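Long-range contact in folylpolyglutamate synthase protein FOLC (Mycobacterium tuberculosis, PDB 2VOS), which probably adds L-glutamate to dihydropteroate and, one residue after another, to tetrahydrofolate, using ATP and magnesium: residues I67-T72 against V193-S198. Sequence-based numbering, arbitrary orientation.
Sequences IHIAGT and VITPIS
Ile-69 pairs with Val-193 and Ala-70 with Ile-194 where two parallel strands lie side by side in the sheet of the P-loop NTPase-like Mur ligase domain; the first strand runs straight into the ADP-binding P-loop. Backbone hydrogen bonds link them: Val-193 N to His-68 O (2.7 Å) and the nearly straight Ala-70 N to Val-193 O (2.8 Å). The pairing carries on past the strand ends, with Thr-195 N to Ala-70 O (2.9 Å) and then a hydrogen bond from Thr-72 N to Pro-196 O, its donor above the carbonyl plane.

Apolar contacts gather on the face of Ile-69 and Val-193, where helices 75-88 and 296-312 pack. The two side chains lie alongside each other, Ile-69 CG1 3.8 Å from Val-193 CB, while Ile-67 CG2 meets Val-193 CG2.

Beyond the strands, Gly-71 adopts phi 144° and brings its bare CA to 3.3 Å from Thr-195 OG1, which is hydrogen-bonded to Asn-73 O of the P-loop.

The side-chain hydrogen bond between the segments is made by Thr-72, which touches ADP, as Pro-196 does. A glycerol, probably from the crystallisation liquor, hydrogen-bonds to its OG1. With OG1 anti to the carbonyl carbon (chi1 -57°), the same oxygen accepts a bond from Ser-198 N at 3.0 Å.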
loop_
_atom_site.group_PDB
_atom_site.type_symbol
_atom_site.label_atom_id
_atom_site.label_comp_id
_atom_site.label_asym_id
_atom_site.label_seq_id
_atom_site.Cartn_x
_atom_site.Cartn_y
_atom_site.Cartn_z
ATOM N N ILE A 67 -7.690 4.081 -12.966
ATOM C CA ILE A 67 -7.890 4.874 -11.782
ATOM C C ILE A 67 -6.536 4.841 -11.062
ATOM O O ILE A 67 -5.975 3.749 -10.815
ATOM C CB ILE A 67 -8.976 4.193 -10.876
ATOM C CG1 ILE A 67 -10.322 4.120 -11.628
ATOM C CG2 ILE A 67 -9.106 4.884 -9.501
ATOM C CD1 ILE A 67 -11.287 3.079 -10.983
ATOM N N HIS A 68 -6.019 6.023 -10.760
ATOM C CA HIS A 68 -4.617 6.254 -10.492
ATOM C C HIS A 68 -4.519 6.761 -9.070
ATOM O O HIS A 68 -5.180 7.719 -8.682
ATOM C CB HIS A 68 -4.056 7.266 -11.508
ATOM C CG HIS A 68 -2.557 7.262 -11.611
ATOM N ND1 HIS A 68 -1.859 8.164 -12.388
ATOM C CD2 HIS A 68 -1.628 6.442 -11.059
ATOM C CE1 HIS A 68 -0.563 7.904 -12.303
ATOM N NE2 HIS A 68 -0.398 6.857 -11.510
ATOM N N ILE A 69 -3.697 6.114 -8.245
ATOM C CA ILE A 69 -3.757 6.375 -6.824
ATOM C C ILE A 69 -2.402 6.806 -6.235
ATOM O O ILE A 69 -1.389 6.087 -6.388
ATOM C CB ILE A 69 -4.267 5.077 -6.057
ATOM C CG1 ILE A 69 -5.687 4.687 -6.561
ATOM C CG2 ILE A 69 -4.213 5.258 -4.572
ATOM C CD1 ILE A 69 -5.988 3.158 -6.371
ATOM N N ALA A 70 -2.394 7.967 -5.556
ATOM C CA ALA A 70 -1.167 8.493 -4.891
ATOM C C ALA A 70 -1.525 8.838 -3.479
ATOM O O ALA A 70 -2.719 8.797 -3.088
ATOM C CB ALA A 70 -0.630 9.707 -5.652
ATOM N N GLY A 71 -0.509 9.088 -2.646
ATOM C CA GLY A 71 -0.764 9.504 -1.277
ATOM C C GLY A 71 0.293 8.883 -0.406
ATOM O O GLY A 71 1.188 8.214 -0.929
ATOM N N THR A 72 0.193 9.052 0.909
ATOM C CA THR A 72 1.201 8.499 1.788
ATOM C C THR A 72 0.770 7.222 2.442
ATOM O O THR A 72 1.575 6.306 2.567
ATOM C CB THR A 72 1.600 9.493 2.910
ATOM O OG1 THR A 72 2.062 10.694 2.263
ATOM C CG2 THR A 72 2.769 8.906 3.683
ATOM N N VAL A 193 -6.723 9.604 -7.490
ATOM C CA VAL A 193 -7.141 9.489 -6.146
ATOM C C VAL A 193 -5.981 9.886 -5.298
ATOM O O VAL A 193 -4.836 9.400 -5.537
ATOM C CB VAL A 193 -7.477 8.021 -5.869
ATOM C CG1 VAL A 193 -7.925 7.791 -4.417
ATOM C CG2 VAL A 193 -8.549 7.511 -6.877
ATOM N N ILE A 194 -6.234 10.727 -4.291
ATOM C CA ILE A 194 -5.140 11.146 -3.376
ATOM C C ILE A 194 -5.511 10.754 -1.945
ATOM O O ILE A 194 -6.359 11.369 -1.326
ATOM C CB ILE A 194 -4.873 12.686 -3.400
ATOM C CG1 ILE A 194 -4.825 13.218 -4.842
ATOM C CG2 ILE A 194 -3.515 13.025 -2.592
ATOM C CD1 ILE A 194 -3.637 12.720 -5.707
ATOM N N THR A 195 -4.871 9.724 -1.425
ATOM C CA THR A 195 -5.063 9.305 -0.075
ATOM C C THR A 195 -4.309 10.224 0.907
ATOM O O THR A 195 -3.515 11.099 0.495
ATOM C CB THR A 195 -4.603 7.827 0.081
ATOM O OG1 THR A 195 -3.173 7.756 0.185
ATOM C CG2 THR A 195 -5.046 6.932 -1.084
ATOM N N PRO A 196 -4.517 10.015 2.207
ATOM C CA PRO A 196 -3.907 10.954 3.169
ATOM C C PRO A 196 -2.420 11.083 3.010
ATOM O O PRO A 196 -1.717 10.096 2.906
ATOM C CB PRO A 196 -4.245 10.345 4.535
ATOM C CG PRO A 196 -5.693 9.664 4.218
ATOM C CD PRO A 196 -5.329 8.981 2.880
ATOM N N ILE A 197 -1.949 12.321 3.081
ATOM C CA ILE A 197 -0.526 12.624 2.940
ATOM C C ILE A 197 0.115 12.992 4.300
ATOM O O ILE A 197 -0.468 13.749 5.084
ATOM C CB ILE A 197 -0.369 13.757 1.903
ATOM C CG1 ILE A 197 -0.793 13.237 0.515
ATOM C CG2 ILE A 197 1.053 14.296 1.907
ATOM C CD1 ILE A 197 -1.045 14.368 -0.497
ATOM N N SER A 198 1.311 12.478 4.583
ATOM C CA SER A 198 2.063 12.823 5.802
ATOM C C SER A 198 3.501 12.463 5.507
ATOM O O SER A 198 3.855 12.337 4.351
ATOM C CB SER A 198 1.543 12.077 7.031
ATOM O OG SER A 198 1.661 10.692 6.807
#